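Local coordinates for unsaturated glucuronyl hydrolase (Streptococcus agalactiae, PDB 2ZZR), which hydrolyses unsaturated disaccharides from chondroitin, hyaluronan and heparin, releasing the unsaturated glucuronic or iduronic acid residue, at residues M1-P5 against K263-Q267; V8-E12 against N276-R281; V210-A216 against G273-Y277; W244-Q248 against S288-L292. All coordinates share one frame; numbering follows the deposited sequence.

Contact 1: residues M1-P5 against K263-Q267; sequences MKIKP and KDYQQ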
loop_
_atom_site.group_PDB
_atom_site.type_symbol
_atom_site.label_atom_id
_atom_site.label_comp_id
_atom_site.label_asym_id
_atom_site.label_seq_id
_atom_site.Cartn_x
_atom_site.Cartn_y
_atom_site.Cartn_z
ATOM N N MET A 1 5.080 -24.105 -4.195
ATOM C CA MET A 1 6.321 -23.437 -4.679
ATOM C C MET A 1 7.224 -23.025 -3.518
ATOM O O MET A 1 6.774 -22.391 -2.564
ATOM C CB MET A 1 5.955 -22.219 -5.537
ATOM C CG MET A 1 7.137 -21.443 -6.101
ATOM S SD MET A 1 8.155 -22.386 -7.252
ATOM C CE MET A 1 6.939 -22.904 -8.469
ATOM N N LYS A 2 8.501 -23.386 -3.608
ATOM C CA LYS A 2 9.476 -23.025 -2.588
ATOM C C LYS A 2 9.867 -21.552 -2.678
ATOM O O LYS A 2 10.016 -21.006 -3.771
ATOM C CB LYS A 2 10.730 -23.891 -2.712
ATOM C CG LYS A 2 10.540 -25.341 -2.291
ATOM C CD LYS A 2 11.652 -26.206 -2.867
ATOM C CE LYS A 2 11.564 -27.639 -2.381
ATOM N NZ LYS A 2 12.598 -28.477 -3.059
ATOM N N ILE A 3 10.007 -20.921 -1.517
ATOM C CA ILE A 3 10.595 -19.593 -1.413
ATOM C C ILE A 3 12.012 -19.743 -0.866
ATOM O O ILE A 3 12.238 -20.449 0.125
ATOM C CB ILE A 3 9.746 -18.640 -0.526
ATOM C CG1 ILE A 3 8.352 -18.439 -1.144
ATOM C CG2 ILE A 3 10.452 -17.294 -0.342
ATOM C CD1 ILE A 3 7.390 -17.635 -0.268
ATOM N N LYS A 4 12.964 -19.092 -1.532
ATOM C CA LYS A 4 14.368 -19.134 -1.130
ATOM C C LYS A 4 14.538 -18.646 0.307
ATOM O O LYS A 4 13.763 -17.806 0.773
ATOM C CB LYS A 4 15.204 -18.253 -2.061
ATOM C CG LYS A 4 14.885 -16.769 -1.881
ATOM C CD LYS A 4 15.650 -15.891 -2.824
ATOM C CE LYS A 4 15.233 -14.451 -2.606
ATOM N NZ LYS A 4 15.986 -13.552 -3.512
ATOM N N PRO A 5 15.551 -19.166 1.021
ATOM C CA PRO A 5 15.832 -18.648 2.356
ATOM C C PRO A 5 16.149 -17.148 2.349
ATOM O O PRO A 5 16.789 -16.649 1.414
ATOM C CB PRO A 5 17.065 -19.450 2.793
ATOM C CG PRO A 5 17.020 -20.696 1.971
ATOM C CD PRO A 5 16.451 -20.278 0.655
ATOM N N LYS A 263 -2.323 -18.942 2.237
ATOM C CA LYS A 263 -2.064 -19.691 3.473
ATOM C C LYS A 263 -0.815 -20.566 3.394
ATOM O O LYS A 263 -0.807 -21.730 3.819
ATOM C CB LYS A 263 -3.305 -20.494 3.889
ATOM C CG LYS A 263 -4.487 -19.610 4.314
ATOM C CD LYS A 263 -4.069 -18.688 5.463
ATOM C CE LYS A 263 -5.222 -17.852 6.000
ATOM N NZ LYS A 263 -5.748 -18.446 7.271
ATOM N N ASP A 264 0.245 -19.987 2.843
ATOM C CA ASP A 264 1.544 -20.642 2.788
ATOM C C ASP A 264 2.375 -20.078 3.928
ATOM O O ASP A 264 2.657 -18.884 3.952
ATOM C CB ASP A 264 2.187 -20.367 1.418
ATOM C CG ASP A 264 3.600 -20.922 1.286
ATOM O OD1 ASP A 264 4.114 -21.575 2.223
ATOM O OD2 ASP A 264 4.199 -20.689 0.216
ATOM N N TYR A 265 2.752 -20.929 4.883
ATOM C CA TYR A 265 3.531 -20.473 6.036
ATOM C C TYR A 265 4.870 -19.817 5.656
ATOM O O TYR A 265 5.393 -18.994 6.409
ATOM C CB TYR A 265 3.748 -21.599 7.062
ATOM C CG TYR A 265 4.410 -21.104 8.324
ATOM C CD1 TYR A 265 5.782 -21.283 8.532
ATOM C CD2 TYR A 265 3.675 -20.419 9.297
ATOM C CE1 TYR A 265 6.397 -20.813 9.677
ATOM C CE2 TYR A 265 4.283 -19.939 10.450
ATOM C CZ TYR A 265 5.645 -20.138 10.631
ATOM O OH TYR A 265 6.251 -19.660 11.764
ATOM N N GLN A 266 5.412 -20.173 4.490
ATOM C CA GLN A 266 6.611 -19.495 3.969
ATOM C C GLN A 266 6.407 -17.973 3.900
ATOM O O GLN A 266 7.360 -17.204 4.007
ATOM C CB GLN A 266 6.960 -20.002 2.575
ATOM C CG GLN A 266 7.378 -21.453 2.505
ATOM C CD GLN A 266 7.740 -21.858 1.102
ATOM O OE1 GLN A 266 6.896 -21.846 0.200
ATOM N NE2 GLN A 266 8.997 -22.219 0.903
ATOM N N GLN A 267 5.159 -17.552 3.704
ATOM C CA GLN A 267 4.837 -16.129 3.634
ATOM C C GLN A 267 4.956 -15.443 4.990
ATOM O O GLN A 267 5.352 -14.278 5.076
ATOM C CB GLN A 267 3.436 -15.931 3.057
ATOM C CG GLN A 267 3.299 -16.407 1.624
ATOM C CD GLN A 267 1.863 -16.401 1.150
ATOM O OE1 GLN A 267 1.016 -17.083 1.718
ATOM N NE2 GLN A 267 1.587 -15.650 0.079
#
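The carboxamide of Gln266 is the flat group of this contact, and Ile3 lies across one of its faces, with Ile3 CG1 4.1 Å from the amide carbon CD. At its outer end the same amide faces the backbone of the N-terminal residues: Gln266 CD is 3.6 Å from Ile3 N and 3.8 Å from Met1 O, so the group spans the polar atoms on both sides of Lys2. Gln266 gets there with CG anti to its carbonyl carbon (chi1 -65°) and an extended chain beyond. Ile3 runs past it in the opposite direction, and its CD1 ends against Gln266 CB at 3.7 Å. The second flat group, the Asp264 carboxylate, is met from above its plane by Gln266 N, which donates to OD1 over 3.0 Å. With Asp264 N donating to Gln267 OE1 at 3.2 Å, these bonds complete a capping box at the start of helix 265-280. Asp264 is the N-cap, and Lys263 before it has positive phi where the preceding helix, 245-262, ends; the site is thus the tight connection between two successive helices of the alpha barrel. Asp264 OD2 is hydrogen-bonded to Tyr203 OH of helix 192-209. That helix also holds the N-terminal segment, since Asn207 receives Lys4 N and donates to Lys2 O, while Met1 and Ile3 rest on Tyr203. Gln267 turns from the N terminus and packs on helix 245-262, whereas Lys2 points away from helix 265-280 into the exposed surface.

Contact 2: residues V8-E12 against N276-R281; sequences VESIE and NYFLNR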
loop_
_atom_site.group_PDB
_atom_site.type_symbol
_atom_site.label_atom_id
_atom_site.label_comp_id
_atom_site.label_asym_id
_atom_site.label_seq_id
_atom_site.Cartn_x
_atom_site.Cartn_y
_atom_site.Cartn_z
ATOM N N VAL A 8 16.565 -13.664 8.557
ATOM C CA VAL A 8 15.610 -13.090 9.489
ATOM C C VAL A 8 16.387 -12.466 10.640
ATOM O O VAL A 8 16.859 -13.164 11.544
ATOM C CB VAL A 8 14.591 -14.147 9.994
ATOM C CG1 VAL A 8 13.581 -13.521 10.951
ATOM C CG2 VAL A 8 13.869 -14.790 8.819
ATOM N N GLU A 9 16.539 -11.144 10.586
ATOM C CA GLU A 9 17.178 -10.391 11.658
ATOM C C GLU A 9 16.336 -10.474 12.916
ATOM O O GLU A 9 15.111 -10.403 12.850
ATOM C CB GLU A 9 17.336 -8.917 11.265
ATOM C CG GLU A 9 18.221 -8.692 10.042
ATOM C CD GLU A 9 18.379 -7.226 9.647
ATOM O OE1 GLU A 9 17.723 -6.341 10.240
ATOM O OE2 GLU A 9 19.190 -6.966 8.727
ATOM N N SER A 10 16.976 -10.616 14.071
ATOM C CA SER A 10 16.229 -10.454 15.312
ATOM C C SER A 10 15.810 -8.983 15.425
ATOM O O SER A 10 16.508 -8.088 14.922
ATOM C CB SER A 10 17.055 -10.881 16.523
ATOM O OG SER A 10 18.136 -9.996 16.717
ATOM N N ILE A 11 14.659 -8.735 16.043
ATOM C CA ILE A 11 14.251 -7.363 16.327
ATOM C C ILE A 11 15.182 -6.822 17.402
ATOM O O ILE A 11 15.094 -7.186 18.580
ATOM C CB ILE A 11 12.782 -7.245 16.751
ATOM C CG1 ILE A 11 11.877 -7.799 15.645
ATOM C CG2 ILE A 11 12.449 -5.784 17.084
ATOM C CD1 ILE A 11 10.416 -8.010 16.068
ATOM N N GLU A 12 16.095 -5.968 16.958
ATOM C CA GLU A 12 17.178 -5.495 17.802
ATOM C C GLU A 12 16.625 -4.535 18.852
ATOM O O GLU A 12 15.760 -3.710 18.554
ATOM C CB GLU A 12 18.302 -4.897 16.927
ATOM C CG GLU A 12 18.965 -5.963 16.000
ATOM C CD GLU A 12 19.898 -5.396 14.914
ATOM O OE1 GLU A 12 20.504 -6.218 14.173
ATOM O OE2 GLU A 12 20.021 -4.150 14.793
ATOM N N ASN A 276 11.231 -7.267 10.212
ATOM C CA ASN A 276 12.320 -7.074 11.171
ATOM C C ASN A 276 13.383 -6.160 10.577
ATOM O O ASN A 276 13.931 -5.319 11.272
ATOM C CB ASN A 276 12.927 -8.404 11.609
ATOM C CG ASN A 276 11.950 -9.256 12.405
ATOM O OD1 ASN A 276 10.793 -8.871 12.596
ATOM N ND2 ASN A 276 12.409 -10.419 12.871
ATOM N N TYR A 277 13.635 -6.321 9.283
ATOM C CA TYR A 277 14.569 -5.463 8.553
ATOM C C TYR A 277 14.138 -3.997 8.658
ATOM O O TYR A 277 14.948 -3.114 8.957
ATOM C CB TYR A 277 14.629 -5.913 7.098
ATOM C CG TYR A 277 15.599 -5.139 6.240
ATOM C CD1 TYR A 277 16.892 -5.619 6.015
ATOM C CD2 TYR A 277 15.219 -3.940 5.637
ATOM C CE1 TYR A 277 17.790 -4.906 5.213
ATOM C CE2 TYR A 277 16.107 -3.223 4.835
ATOM C CZ TYR A 277 17.388 -3.709 4.635
ATOM O OH TYR A 277 18.265 -3.000 3.841
ATOM N N PHE A 278 12.847 -3.761 8.427
ATOM C CA PHE A 278 12.253 -2.431 8.478
ATOM C C PHE A 278 12.346 -1.877 9.896
ATOM O O PHE A 278 12.862 -0.777 10.101
ATOM C CB PHE A 278 10.797 -2.518 7.992
ATOM C CG PHE A 278 10.122 -1.186 7.764
ATOM C CD1 PHE A 278 10.227 -0.534 6.536
ATOM C CD2 PHE A 278 9.327 -0.619 8.756
ATOM C CE1 PHE A 278 9.580 0.691 6.312
ATOM C CE2 PHE A 278 8.673 0.606 8.540
ATOM C CZ PHE A 278 8.800 1.256 7.314
ATOM N N LEU A 279 11.887 -2.658 10.878
ATOM C CA LEU A 279 11.877 -2.214 12.269
ATOM C C LEU A 279 13.271 -1.817 12.743
ATOM O O LEU A 279 13.426 -0.805 13.424
ATOM C CB LEU A 279 11.297 -3.291 13.189
ATOM C CG LEU A 279 9.814 -3.634 12.987
ATOM C CD1 LEU A 279 9.415 -4.769 13.932
ATOM C CD2 LEU A 279 8.911 -2.411 13.172
ATOM N N ASN A 280 14.272 -2.612 12.360
ATOM C CA ASN A 280 15.659 -2.388 12.787
ATOM C C ASN A 280 16.276 -1.114 12.218
ATOM O O ASN A 280 17.290 -0.622 12.732
ATOM C CB ASN A 280 16.526 -3.598 12.437
ATOM C CG ASN A 280 16.289 -4.769 13.369
ATOM O OD1 ASN A 280 15.724 -4.609 14.447
ATOM N ND2 ASN A 280 16.728 -5.950 12.961
ATOM N N ARG A 281 15.657 -0.583 11.169
ATOM C CA ARG A 281 16.170 0.611 10.508
ATOM C C ARG A 281 15.314 1.859 10.732
ATOM O O ARG A 281 15.542 2.901 10.113
ATOM C CB ARG A 281 16.415 0.325 9.029
ATOM C CG ARG A 281 17.618 -0.583 8.820
ATOM C CD ARG A 281 17.591 -1.318 7.495
ATOM N NE ARG A 281 18.711 -2.262 7.391
ATOM C CZ ARG A 281 18.765 -3.452 7.994
ATOM N NH1 ARG A 281 17.760 -3.877 8.755
ATOM N NH2 ARG A 281 19.831 -4.230 7.825
HETATM O O HOH W 1 14.598 -2.641 16.372
#
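Glu9 and Arg281 form an end-on salt bridge: NH1 donates to OE1 at 2.9 Å and NH2 to OE2 at 3.0 Å, each oxygen using its syn lone pair, with the carboxylate and guanidinium 27° from coplanar. Arg281 NH1 also donates to Tyr277 O, and the guanidinium lies over a face of the Tyr277 ring in a cation-pi contact, so its position is fixed from several directions.

The asparagine hydrogen bonds reach Glu9, Ser10 and Glu12. Asn280 ND2 points one N-H at Glu9 OE1, on its anti side, and the other at Ser10 O, both at 2.9 Å and nearly straight; Asn280 OD1 accepts from Glu12 N and from a water that also binds Glu12 O. One turn earlier, Asn276 ND2 reaches Glu9 O at 2.7 Å, nearly head-on. The Glu12 carboxylate stacks on the Asn280 amide.

The apolar pair is Ile11 CD1 and Leu279 CD1, 4.0 Å apart. Ile11 CG1 packs beside a polar oxygen, Asn276 OD1, whose bond is to Tyr331 OH. Ile11 and Leu279 also touch Phe17 and Tyr331, so the loop is wedged between the end of helix 265-280, helix 15-18 and helix 328-346.

Contact 3: residues V210-A216 against G273-Y277; sequences VRDDSSA and GMTNY. With SO4 (sulfate ion), chain B.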
loop_
_atom_site.group_PDB
_atom_site.type_symbol
_atom_site.label_atom_id
_atom_site.label_comp_id
_atom_site.label_asym_id
_atom_site.label_seq_id
_atom_site.Cartn_x
_atom_site.Cartn_y
_atom_site.Cartn_z
ATOM N N VAL A 210 12.300 -9.728 -3.549
ATOM C CA VAL A 210 12.778 -9.757 -2.175
ATOM C C VAL A 210 14.177 -10.371 -2.199
ATOM O O VAL A 210 14.386 -11.429 -2.801
ATOM C CB VAL A 210 11.846 -10.576 -1.247
ATOM C CG1 VAL A 210 12.342 -10.537 0.200
ATOM C CG2 VAL A 210 10.414 -10.044 -1.332
ATOM N N ARG A 211 15.125 -9.692 -1.560
ATOM C CA ARG A 211 16.530 -10.113 -1.563
ATOM C C ARG A 211 16.849 -11.073 -0.414
ATOM O O ARG A 211 16.098 -11.160 0.559
ATOM C CB ARG A 211 17.448 -8.887 -1.493
ATOM C CG ARG A 211 17.192 -7.857 -2.587
ATOM C CD ARG A 211 18.304 -6.810 -2.646
ATOM N NE ARG A 211 19.532 -7.365 -3.211
ATOM C CZ ARG A 211 20.604 -6.650 -3.551
ATOM N NH1 ARG A 211 21.668 -7.261 -4.065
ATOM N NH2 ARG A 211 20.620 -5.334 -3.378
ATOM N N ASP A 212 17.982 -11.771 -0.523
ATOM C CA ASP A 212 18.406 -12.743 0.490
ATOM C C ASP A 212 18.561 -12.163 1.896
ATOM O O ASP A 212 18.458 -12.898 2.876
ATOM C CB ASP A 212 19.712 -13.437 0.068
ATOM C CG ASP A 212 19.528 -14.389 -1.099
ATOM O OD1 ASP A 212 18.430 -14.448 -1.696
ATOM O OD2 ASP A 212 20.502 -15.093 -1.435
ATOM N N ASP A 213 18.814 -10.856 1.994
ATOM C CA ASP A 213 18.970 -10.190 3.286
ATOM C C ASP A 213 17.654 -9.610 3.807
ATOM O O ASP A 213 17.642 -8.883 4.797
ATOM C CB ASP A 213 20.047 -9.095 3.211
ATOM C CG ASP A 213 19.686 -7.956 2.256
ATOM O OD1 ASP A 213 20.469 -6.981 2.198
ATOM O OD2 ASP A 213 18.648 -8.023 1.555
ATOM N N SER A 214 16.561 -9.959 3.129
ATOM C CA SER A 214 15.203 -9.481 3.436
ATOM C C SER A 214 14.908 -8.043 2.992
ATOM O O SER A 214 13.803 -7.543 3.203
ATOM C CB SER A 214 14.837 -9.695 4.913
ATOM O OG SER A 214 14.509 -11.058 5.150
ATOM N N SER A 215 15.884 -7.377 2.373
ATOM C CA SER A 215 15.618 -6.076 1.762
ATOM C C SER A 215 14.874 -6.269 0.436
ATOM O O SER A 215 14.711 -7.395 -0.042
ATOM C CB SER A 215 16.915 -5.284 1.562
ATOM O OG SER A 215 17.681 -5.837 0.511
ATOM N N ALA A 216 14.418 -5.172 -0.160
ATOM C CA ALA A 216 13.610 -5.252 -1.368
ATOM C C ALA A 216 14.241 -4.498 -2.525
ATOM O O ALA A 216 14.707 -3.370 -2.351
ATOM C CB ALA A 216 12.210 -4.704 -1.096
ATOM N N GLY A 273 11.011 -11.660 8.059
ATOM C CA GLY A 273 12.275 -11.144 7.518
ATOM C C GLY A 273 12.178 -9.680 7.124
ATOM O O GLY A 273 12.970 -8.846 7.588
ATOM N N MET A 274 11.197 -9.360 6.281
ATOM C CA MET A 274 11.049 -7.993 5.763
ATOM C C MET A 274 10.673 -6.991 6.845
ATOM O O MET A 274 11.151 -5.854 6.843
ATOM C CB MET A 274 10.030 -7.940 4.617
ATOM C CG MET A 274 10.398 -8.789 3.404
ATOM S SD MET A 274 9.540 -8.294 1.902
ATOM C CE MET A 274 10.374 -6.752 1.499
ATOM N N THR A 275 9.824 -7.412 7.783
ATOM C CA THR A 275 9.359 -6.522 8.839
ATOM C C THR A 275 10.470 -6.239 9.846
ATOM O O THR A 275 10.650 -5.091 10.266
ATOM C CB THR A 275 8.093 -7.088 9.520
ATOM O OG1 THR A 275 7.102 -7.320 8.510
ATOM C CG2 THR A 275 7.538 -6.119 10.547
ATOM N N ASN A 276 11.231 -7.267 10.212
ATOM C CA ASN A 276 12.320 -7.074 11.171
ATOM C C ASN A 276 13.383 -6.160 10.577
ATOM O O ASN A 276 13.931 -5.319 11.272
ATOM C CB ASN A 276 12.927 -8.404 11.609
ATOM C CG ASN A 276 11.950 -9.256 12.405
ATOM O OD1 ASN A 276 10.793 -8.871 12.596
ATOM N ND2 ASN A 276 12.409 -10.419 12.871
ATOM N N TYR A 277 13.635 -6.321 9.283
ATOM C CA TYR A 277 14.569 -5.463 8.553
ATOM C C TYR A 277 14.138 -3.997 8.658
ATOM O O TYR A 277 14.948 -3.114 8.957
ATOM C CB TYR A 277 14.629 -5.913 7.098
ATOM C CG TYR A 277 15.599 -5.139 6.240
ATOM C CD1 TYR A 277 16.892 -5.619 6.015
ATOM C CD2 TYR A 277 15.219 -3.940 5.637
ATOM C CE1 TYR A 277 17.790 -4.906 5.213
ATOM C CE2 TYR A 277 16.107 -3.223 4.835
ATOM C CZ TYR A 277 17.388 -3.709 4.635
ATOM O OH TYR A 277 18.265 -3.000 3.841
HETATM S S SO4 B . 20.158 -11.036 -3.949
HETATM O O1 SO4 B . 20.661 -12.152 -4.744
HETATM O O2 SO4 B . 19.749 -11.528 -2.639
HETATM O O3 SO4 B . 21.202 -10.024 -3.795
HETATM O O4 SO4 B . 19.004 -10.448 -4.622
HETATM O O HOH W 2 20.299 -4.271 2.540
#
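Asp213 OD2 is gripped twice by Ser215, the residue that lies over a face of Tyr277: Ser215 OG donates to it at 2.6 Å, on the syn side of the carboxylate, and Ser215 N at 3.0 Å from above the plane. The second bond makes an Asx turn, overlapping the end of the type I beta turn from Arg211 to Ser214 in the loop between helix 192-209 and strand 219-222. Ser215 OG sits between its backbone N and carbonyl carbon (chi1 72°), which lets it reach the aspartate. Ser215 CB is 3.5 Å from Tyr277 CZ, and Ser215 CA lies over the centre of that ring face. The other carboxylate oxygen, Asp213 OD1, accepts from a water that also contacts Tyr277 OH, itself bonded to Ser243.

One turn earlier in helix 265-280, the turn fits closely because Gly273 has no side chain: Ser214 OG comes within 3.3 Å of Gly273 CA and is hydrogen-bonded to Lys7 O. Met274 packs beside it. Val210 and Met274 reach toward each other tip to tip, Val210 CG2 meeting Met274 SD at 3.8 Å, and a bend at chi3 (73°) carries CE on to Ala216. This buried interface presses the loop on one barrel helix, with Met274 and Tyr277 also touching Gln248 of helix 245-262. Away from the helix, the turn holds a sulfate ion, probably from the crystallisation liquor: Arg211 NH1 donates to its O3 at 2.8 Å, and Asp212 N to its O2 at 2.8 Å, almost straight at 172°.

Contact 4: residues W244-Q248 against S288-L292; sequences WARGQ and SYWDL. With SO4 (sulfate ion), chain C.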
loop_
_atom_site.group_PDB
_atom_site.type_symbol
_atom_site.label_atom_id
_atom_site.label_comp_id
_atom_site.label_asym_id
_atom_site.label_seq_id
_atom_site.Cartn_x
_atom_site.Cartn_y
_atom_site.Cartn_z
ATOM N N TRP A 244 15.278 1.757 -0.140
ATOM C CA TRP A 244 14.084 2.591 -0.313
ATOM C C TRP A 244 12.967 2.127 0.624
ATOM O O TRP A 244 12.575 0.965 0.589
ATOM C CB TRP A 244 13.646 2.532 -1.774
ATOM C CG TRP A 244 12.373 3.255 -2.109
ATOM C CD1 TRP A 244 12.051 4.552 -1.808
ATOM C CD2 TRP A 244 11.272 2.728 -2.853
ATOM N NE1 TRP A 244 10.808 4.856 -2.310
ATOM C CE2 TRP A 244 10.306 3.754 -2.953
ATOM C CE3 TRP A 244 11.005 1.486 -3.445
ATOM C CZ2 TRP A 244 9.085 3.573 -3.617
ATOM C CZ3 TRP A 244 9.792 1.306 -4.105
ATOM C CH2 TRP A 244 8.847 2.346 -4.183
ATOM N N ALA A 245 12.477 3.034 1.467
ATOM C CA ALA A 245 11.584 2.651 2.568
ATOM C C ALA A 245 10.234 2.112 2.108
ATOM O O ALA A 245 9.761 1.091 2.622
ATOM C CB ALA A 245 11.393 3.816 3.546
ATOM N N ARG A 246 9.603 2.785 1.147
ATOM C CA ARG A 246 8.267 2.357 0.730
ATOM C C ARG A 246 8.252 0.986 0.046
ATOM O O ARG A 246 7.303 0.217 0.214
ATOM C CB ARG A 246 7.556 3.422 -0.109
ATOM C CG ARG A 246 6.081 3.077 -0.339
ATOM C CD ARG A 246 5.259 4.279 -0.762
ATOM N NE ARG A 246 5.690 4.822 -2.056
ATOM C CZ ARG A 246 6.356 5.965 -2.213
ATOM N NH1 ARG A 246 6.685 6.700 -1.162
ATOM N NH2 ARG A 246 6.688 6.379 -3.433
ATOM N N GLY A 247 9.312 0.663 -0.693
ATOM C CA GLY A 247 9.437 -0.657 -1.308
ATOM C C GLY A 247 9.401 -1.762 -0.268
ATOM O O GLY A 247 8.733 -2.780 -0.458
ATOM N N GLN A 248 10.118 -1.544 0.831
ATOM C CA GLN A 248 10.110 -2.457 1.971
ATOM C C GLN A 248 8.684 -2.605 2.511
ATOM O O GLN A 248 8.225 -3.719 2.772
ATOM C CB GLN A 248 11.065 -1.957 3.063
ATOM C CG GLN A 248 11.453 -2.999 4.114
ATOM C CD GLN A 248 12.285 -4.164 3.555
ATOM O OE1 GLN A 248 12.331 -5.244 4.152
ATOM N NE2 GLN A 248 12.953 -3.945 2.430
ATOM N N SER A 288 9.903 5.843 9.518
ATOM C CA SER A 288 10.929 5.619 8.506
ATOM C C SER A 288 11.367 6.900 7.804
ATOM O O SER A 288 10.534 7.703 7.386
ATOM C CB SER A 288 10.406 4.645 7.452
ATOM O OG SER A 288 9.237 5.160 6.838
ATOM N N TYR A 289 12.682 7.075 7.689
ATOM C CA TYR A 289 13.240 8.030 6.737
ATOM C C TYR A 289 12.910 7.498 5.347
ATOM O O TYR A 289 12.588 6.316 5.193
ATOM C CB TYR A 289 14.753 8.194 6.949
ATOM C CG TYR A 289 15.092 9.155 8.068
ATOM C CD1 TYR A 289 15.482 10.470 7.790
ATOM C CD2 TYR A 289 15.009 8.763 9.404
ATOM C CE1 TYR A 289 15.784 11.363 8.817
ATOM C CE2 TYR A 289 15.302 9.655 10.439
ATOM C CZ TYR A 289 15.702 10.951 10.132
ATOM O OH TYR A 289 15.997 11.839 11.148
ATOM N N TRP A 290 12.962 8.362 4.337
ATOM C CA TRP A 290 12.522 7.975 2.995
ATOM C C TRP A 290 13.356 6.826 2.426
ATOM O O TRP A 290 12.880 6.023 1.615
ATOM C CB TRP A 290 12.517 9.190 2.065
ATOM C CG TRP A 290 13.876 9.657 1.655
ATOM C CD1 TRP A 290 14.677 10.546 2.318
ATOM C CD2 TRP A 290 14.592 9.265 0.483
ATOM N NE1 TRP A 290 15.855 10.730 1.625
ATOM C CE2 TRP A 290 15.825 9.956 0.494
ATOM C CE3 TRP A 290 14.310 8.400 -0.584
ATOM C CZ2 TRP A 290 16.775 9.800 -0.514
ATOM C CZ3 TRP A 290 15.256 8.242 -1.583
ATOM C CH2 TRP A 290 16.472 8.946 -1.544
ATOM N N ASP A 291 14.610 6.772 2.856
ATOM C CA ASP A 291 15.483 5.650 2.581
ATOM C C ASP A 291 16.011 5.154 3.914
ATOM O O ASP A 291 16.438 5.951 4.757
ATOM C CB ASP A 291 16.636 6.062 1.667
ATOM C CG ASP A 291 17.362 4.870 1.090
ATOM O OD1 ASP A 291 17.406 4.744 -0.150
ATOM O OD2 ASP A 291 17.868 4.041 1.880
ATOM N N LEU A 292 15.964 3.839 4.107
ATOM C CA LEU A 292 16.289 3.228 5.392
ATOM C C LEU A 292 17.778 3.305 5.759
ATOM O O LEU A 292 18.158 2.938 6.870
ATOM C CB LEU A 292 15.772 1.779 5.454
ATOM C CG LEU A 292 14.245 1.589 5.384
ATOM C CD1 LEU A 292 13.883 0.107 5.261
ATOM C CD2 LEU A 292 13.548 2.210 6.593
HETATM S S SO4 C . 17.188 15.032 11.365
HETATM O O1 SO4 C . 17.406 14.411 12.667
HETATM O O2 SO4 C . 17.293 14.032 10.310
HETATM O O3 SO4 C . 15.868 15.645 11.314
HETATM O O4 SO4 C . 18.206 16.055 11.142
HETATM O O HOH W 3 10.239 5.715 0.759
#
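Ala245 and Trp290 meet where the first turn of helix 245-262, an element of the alpha barrel, is pinned by the loop 288-292; Trp244, at the N-cap, forms a single beta bridge with Asp291. Packing is tight at the methyl group of Ala245, whose CB lies 3.2 Å from Tyr289 O and 3.3 Å from Trp290 O, with Ser288 CB and Leu292 CG at its flanks. Trp290 O takes two donors: Ala245 N at 3.0 Å, from above the carbonyl plane, and a water at 2.8 Å that in turn accepts from Arg246 N. Arg246, a likely substrate-binding residue, points elsewhere, to Asp303 and the carbonyls of Val362 and Tyr363. The Trp244 side chain lies about 4 Å from that of Trp250 and about 6 Å from that of Asp174 (nearest atoms), both probably substrate-binding. Asp291 is held by Ser243, Tyr238, Ser242 and Ile293, with only a long approach to Trp244.

Contact is looser at the margins. The Leu292 and Gln248 side chains cross at about a right angle, Leu292 CD1 4.1 Å from Gln248 CG. Tyr289 leads away to a sulfate ion, probably from the crystallisation liquor; Tyr289 OH donates to sulfate O2 at 2.7 Å.

In the fold
From the N terminus, contact 1 closes a loop of more than 250 residues onto the start of helix 265-280, and contact 2 brings the next residues to the end of the same helix, so the two cross. Contact 3 lies within the span of contact 2, shares Asn276 and Tyr277 with it, and crosses contact 1; Lys4 of contact 1 bonds Val210 O and Asp212 of contact 3. Contact 4 is the shortest in range, yet it crosses all the others. Gln248 packs it against contacts 2 and 3, and Phe278 of contact 2 packs on Ala245 and Ser288. Together they tie the N-terminal arm, the 210-216 and 288-292 loops and two successive barrel helices.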